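Local coordinates for protein succinylglutamate desuccinylase/aspartoacylase (PDB 3LWU) that probably acts as a zinc-dependent hydrolase of the succinylglutamate desuccinylase/aspartoacylase family, which is generally assigned activity on ester bonds, at residues Ala65-Leu76 against Glu267-Ala278. Numbering follows the deposited sequence. Where two conformers were deposited one is given.
Sequences AEVQGNAVIYQL and ERIDLADALEDA. With ZN (zinc ion), chain C.
A274 presses its methyl into helix 68-76 as a knob among Q68, A71, V72 and Q75, its CB 3.6 Å from A71 CB. This is helix-helix packing in the zinc-hydrolase catalytic domain, beside the metal site: E66 holds zinc through its carboxylate, with H63 and H192 completing the protein ligands. Small alanines suit the crossing, where the axes of the short helical segments approach to 8.0 Å with a crossing angle of -64°; V72 flanks A274 with CG2, and A278 sets its methyl against the backbone N of L76.

Q68, two residues after E66, ties the start of its helix to the turn leading into helix 271-278. Its CG lies anti to the backbone N and the chain bends at chi2 (70°), bringing the amide alongside D270, where it pairs with both backbone polar groups: OE1 accepts from D270 N at 2.9 Å and NE2 donates to D270 O at 3.0 Å. A primary amide suits the place because it carries donor and acceptor side by side. NE2 also meets a water that D277 OD2 shares, while D277 OD1 pairs with K199. D270 is the N-cap of helix 271-278, its OD1 accepting from D273 N; R268 lays one guanidinium face over D270 CB, and its NH1 and NH2 converge end-on on D273 OD2 in a salt bridge, D273 OD1 pairing with K199.

V67 and I269 cross at about a right angle, CG2 against CD1; beyond them L271 CD1 reaches A71 CB and Y74 CD2. Q75 is the reciprocal knob, among L271, A274, L275 and A278. Q75 NE2 donates to L271 O at 3.1 Å from above the carbonyl plane, while L275 N reaches the same oxygen from the opposite face.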
loop_
_atom_site.group_PDB
_atom_site.type_symbol
_atom_site.label_atom_id
_atom_site.label_comp_id
_atom_site.label_asym_id
_atom_site.label_seq_id
_atom_site.Cartn_x
_atom_site.Cartn_y
_atom_site.Cartn_z
ATOM N N ALA A 65 3.542 8.074 -11.405
ATOM C CA ALA A 65 2.732 9.239 -11.056
ATOM C C ALA A 65 3.038 10.425 -11.941
ATOM O O ALA A 65 2.293 11.405 -11.986
ATOM C CB ALA A 65 2.991 9.653 -9.547
ATOM N N GLU A 66 4.168 10.356 -12.627
ATOM C CA GLU A 66 4.691 11.484 -13.369
ATOM C C GLU A 66 4.153 11.464 -14.790
ATOM O O GLU A 66 4.891 11.167 -15.740
ATOM C CB GLU A 66 6.213 11.452 -13.288
ATOM C CG GLU A 66 6.704 11.589 -11.849
ATOM C CD GLU A 66 8.209 11.512 -11.662
ATOM O OE1 GLU A 66 8.928 11.548 -12.673
ATOM O OE2 GLU A 66 8.685 11.353 -10.477
ATOM N N VAL A 67 2.848 11.761 -14.907
ATOM C CA VAL A 67 2.108 11.534 -16.139
ATOM C C VAL A 67 2.205 12.667 -17.161
ATOM O O VAL A 67 1.903 12.414 -18.340
ATOM C CB VAL A 67 0.607 11.141 -15.896
ATOM C CG1 VAL A 67 0.517 9.752 -15.208
ATOM C CG2 VAL A 67 -0.163 12.233 -15.102
ATOM N N GLN A 68 2.683 13.869 -16.773
ATOM C CA GLN A 68 2.653 15.044 -17.700
ATOM C C GLN A 68 3.479 14.812 -18.960
ATOM O O GLN A 68 3.115 15.311 -20.030
ATOM C CB GLN A 68 3.065 16.348 -16.987
ATOM C CG GLN A 68 3.182 17.642 -17.838
ATOM C CD GLN A 68 1.869 18.205 -18.355
ATOM O OE1 GLN A 68 0.821 17.504 -18.455
ATOM N NE2 GLN A 68 1.906 19.484 -18.709
ATOM N N GLY A 69 4.551 14.031 -18.847
ATOM C CA GLY A 69 5.368 13.672 -20.023
ATOM C C GLY A 69 4.611 13.049 -21.186
ATOM O O GLY A 69 5.020 13.188 -22.343
ATOM N N ASN A 70 3.524 12.332 -20.887
ATOM C CA ASN A 70 2.664 11.797 -21.922
ATOM C C ASN A 70 1.962 12.901 -22.727
ATOM O O ASN A 70 1.791 12.754 -23.936
ATOM C CB ASN A 70 1.616 10.842 -21.316
ATOM C CG ASN A 70 2.276 9.670 -20.624
ATOM O OD1 ASN A 70 3.052 8.934 -21.269
ATOM N ND2 ASN A 70 2.094 9.564 -19.278
ATOM N N ALA A 71 1.506 13.954 -22.043
ATOM C CA ALA A 71 0.898 15.109 -22.686
ATOM C C ALA A 71 1.970 15.851 -23.527
ATOM O O ALA A 71 1.684 16.318 -24.613
ATOM C CB ALA A 71 0.284 16.058 -21.642
ATOM N N VAL A 72 3.189 15.921 -23.028
ATOM C CA VAL A 72 4.301 16.517 -23.792
ATOM C C VAL A 72 4.581 15.738 -25.097
ATOM O O VAL A 72 4.684 16.324 -26.200
ATOM C CB VAL A 72 5.550 16.696 -22.927
ATOM C CG1 VAL A 72 6.786 17.225 -23.768
ATOM C CG2 VAL A 72 5.206 17.637 -21.772
ATOM N N ILE A 73 4.617 14.426 -24.988
ATOM C CA ILE A 73 4.793 13.593 -26.161
ATOM C C ILE A 73 3.634 13.788 -27.145
ATOM O O ILE A 73 3.851 13.872 -28.356
ATOM C CB ILE A 73 5.012 12.121 -25.767
ATOM C CG1 ILE A 73 6.427 11.999 -25.194
ATOM C CG2 ILE A 73 4.832 11.200 -26.958
ATOM C CD1 ILE A 73 6.834 10.644 -24.611
ATOM N N TYR A 74 2.419 13.853 -26.637
ATOM C CA TYR A 74 1.258 14.096 -27.494
ATOM C C TYR A 74 1.400 15.417 -28.239
ATOM O O TYR A 74 1.184 15.464 -29.440
ATOM C CB TYR A 74 -0.041 14.067 -26.686
ATOM C CG TYR A 74 -1.265 14.401 -27.499
ATOM C CD1 TYR A 74 -1.939 13.423 -28.239
ATOM C CD2 TYR A 74 -1.742 15.691 -27.556
ATOM C CE1 TYR A 74 -3.045 13.752 -29.024
ATOM C CE2 TYR A 74 -2.839 16.018 -28.349
ATOM C CZ TYR A 74 -3.479 15.040 -29.061
ATOM O OH TYR A 74 -4.571 15.378 -29.784
ATOM N N GLN A 75 1.774 16.490 -27.544
ATOM C CA GLN A 75 1.902 17.807 -28.204
ATOM C C GLN A 75 3.070 17.820 -29.141
ATOM O O GLN A 75 2.995 18.376 -30.228
ATOM C CB GLN A 75 2.045 18.947 -27.198
ATOM C CG GLN A 75 0.803 19.206 -26.325
ATOM C CD GLN A 75 -0.389 19.749 -27.108
ATOM O OE1 GLN A 75 -0.595 19.404 -28.275
ATOM N NE2 GLN A 75 -1.207 20.568 -26.448
ATOM N N LEU A 76 4.144 17.138 -28.747
ATOM C CA LEU A 76 5.330 17.074 -29.594
ATOM C C LEU A 76 5.011 16.348 -30.915
ATOM O O LEU A 76 5.309 16.849 -31.992
ATOM C CB LEU A 76 6.473 16.424 -28.844
ATOM C CG LEU A 76 7.865 16.425 -29.478
ATOM C CD1 LEU A 76 8.372 17.852 -29.765
ATOM C CD2 LEU A 76 8.817 15.670 -28.543
ATOM N N GLU A 267 0.893 13.699 -11.016
ATOM C CA GLU A 267 -0.548 13.507 -10.927
ATOM C C GLU A 267 -1.329 14.601 -11.606
ATOM O O GLU A 267 -2.385 15.027 -11.115
ATOM C CB GLU A 267 -0.988 13.395 -9.445
ATOM C CG GLU A 267 -0.466 12.109 -8.798
ATOM C CD GLU A 267 -1.114 10.859 -9.419
ATOM O OE1 GLU A 267 -1.723 10.905 -10.538
ATOM O OE2 GLU A 267 -1.098 9.856 -8.749
ATOM N N ARG A 268 -0.798 15.070 -12.735
ATOM C CA ARG A 268 -1.387 16.198 -13.420
ATOM C C ARG A 268 -1.151 16.069 -14.921
ATOM O O ARG A 268 -0.051 15.724 -15.341
ATOM C CB ARG A 268 -0.721 17.479 -12.903
ATOM C CG ARG A 268 -1.068 18.762 -13.654
ATOM C CD ARG A 268 -0.026 19.821 -13.266
ATOM N NE ARG A 268 -0.256 21.129 -13.860
ATOM C CZ ARG A 268 0.516 21.722 -14.769
ATOM N NH1 ARG A 268 1.598 21.133 -15.268
ATOM N NH2 ARG A 268 0.184 22.934 -15.189
ATOM N N ILE A 269 -2.183 16.381 -15.695
ATOM C CA ILE A 269 -2.128 16.499 -17.140
ATOM C C ILE A 269 -2.629 17.905 -17.442
ATOM O O ILE A 269 -3.707 18.289 -17.002
ATOM C CB ILE A 269 -3.066 15.493 -17.805
ATOM C CG1 ILE A 269 -2.536 14.066 -17.656
ATOM C CG2 ILE A 269 -3.319 15.851 -19.237
ATOM C CD1 ILE A 269 -1.240 13.764 -18.300
ATOM N N ASP A 270 -1.827 18.687 -18.160
ATOM C CA ASP A 270 -2.214 20.009 -18.602
ATOM C C ASP A 270 -1.675 20.214 -20.029
ATOM O O ASP A 270 -0.469 20.370 -20.246
ATOM C CB ASP A 270 -1.674 21.065 -17.636
ATOM C CG ASP A 270 -2.154 22.488 -18.001
ATOM O OD1 ASP A 270 -2.106 22.891 -19.154
ATOM O OD2 ASP A 270 -2.643 23.189 -17.123
ATOM N N LEU A 271 -2.582 20.196 -20.996
ATOM C CA LEU A 271 -2.191 20.142 -22.389
ATOM C C LEU A 271 -1.563 21.469 -22.821
ATOM O O LEU A 271 -0.591 21.470 -23.586
ATOM C CB LEU A 271 -3.399 19.758 -23.296
ATOM C CG LEU A 271 -3.521 18.255 -23.605
ATOM C CD1 LEU A 271 -2.317 17.705 -24.394
ATOM C CD2 LEU A 271 -3.647 17.439 -22.353
ATOM N N ALA A 272 -2.097 22.577 -22.306
ATOM C CA ALA A 272 -1.571 23.881 -22.646
ATOM C C ALA A 272 -0.140 24.002 -22.131
ATOM O O ALA A 272 0.739 24.447 -22.839
ATOM C CB ALA A 272 -2.474 25.028 -22.121
ATOM N N ASP A 273 0.105 23.565 -20.916
ATOM C CA ASP A 273 1.437 23.660 -20.355
ATOM C C ASP A 273 2.373 22.688 -21.111
ATOM O O ASP A 273 3.544 22.991 -21.372
ATOM C CB ASP A 273 1.353 23.335 -18.864
ATOM C CG ASP A 273 2.513 23.875 -18.064
ATOM O OD1 ASP A 273 3.151 24.880 -18.496
ATOM O OD2 ASP A 273 2.762 23.291 -16.980
ATOM N N ALA A 274 1.833 21.553 -21.539
ATOM C CA ALA A 274 2.609 20.563 -22.258
ATOM C C ALA A 274 3.057 21.077 -23.626
ATOM O O ALA A 274 4.142 20.743 -24.094
ATOM C CB ALA A 274 1.816 19.244 -22.388
ATOM N N LEU A 275 2.237 21.912 -24.246
ATOM C CA LEU A 275 2.580 22.511 -25.524
ATOM C C LEU A 275 3.797 23.452 -25.354
ATOM O O LEU A 275 4.709 23.417 -26.156
ATOM C CB LEU A 275 1.401 23.262 -26.127
ATOM C CG LEU A 275 1.589 23.977 -27.478
ATOM C CD1 LEU A 275 2.017 22.984 -28.593
ATOM C CD2 LEU A 275 0.260 24.732 -27.905
ATOM N N GLU A 276 3.813 24.266 -24.299
ATOM C CA GLU A 276 4.987 25.122 -23.957
ATOM C C GLU A 276 6.251 24.258 -23.893
ATOM O O GLU A 276 7.264 24.571 -24.480
ATOM C CB GLU A 276 4.818 25.837 -22.597
ATOM C CG GLU A 276 3.856 27.021 -22.567
ATOM C CD GLU A 276 3.786 27.750 -21.200
ATOM O OE1 GLU A 276 4.464 27.361 -20.231
ATOM O OE2 GLU A 276 3.019 28.726 -21.092
ATOM N N ASP A 277 6.169 23.133 -23.171
ATOM C CA ASP A 277 7.318 22.231 -22.988
ATOM C C ASP A 277 7.745 21.622 -24.328
ATOM O O ASP A 277 8.947 21.559 -24.634
ATOM C CB ASP A 277 7.014 21.068 -22.003
ATOM C CG ASP A 277 6.517 21.541 -20.633
ATOM O OD1 ASP A 277 7.012 22.576 -20.123
ATOM O OD2 ASP A 277 5.649 20.844 -20.041
ATOM N N ALA A 278 6.761 21.188 -25.120
ATOM C CA ALA A 278 7.030 20.644 -26.442
ATOM C C ALA A 278 7.708 21.656 -27.359
ATOM O O ALA A 278 8.592 21.303 -28.079
ATOM C CB ALA A 278 5.764 20.080 -27.105
HETATM ZN ZN ZN C . 10.749 10.919 -11.954
HETATM O O HOH W 1 2.126 14.875 -13.970
HETATM O O HOH W 2 4.312 20.855 -17.784
#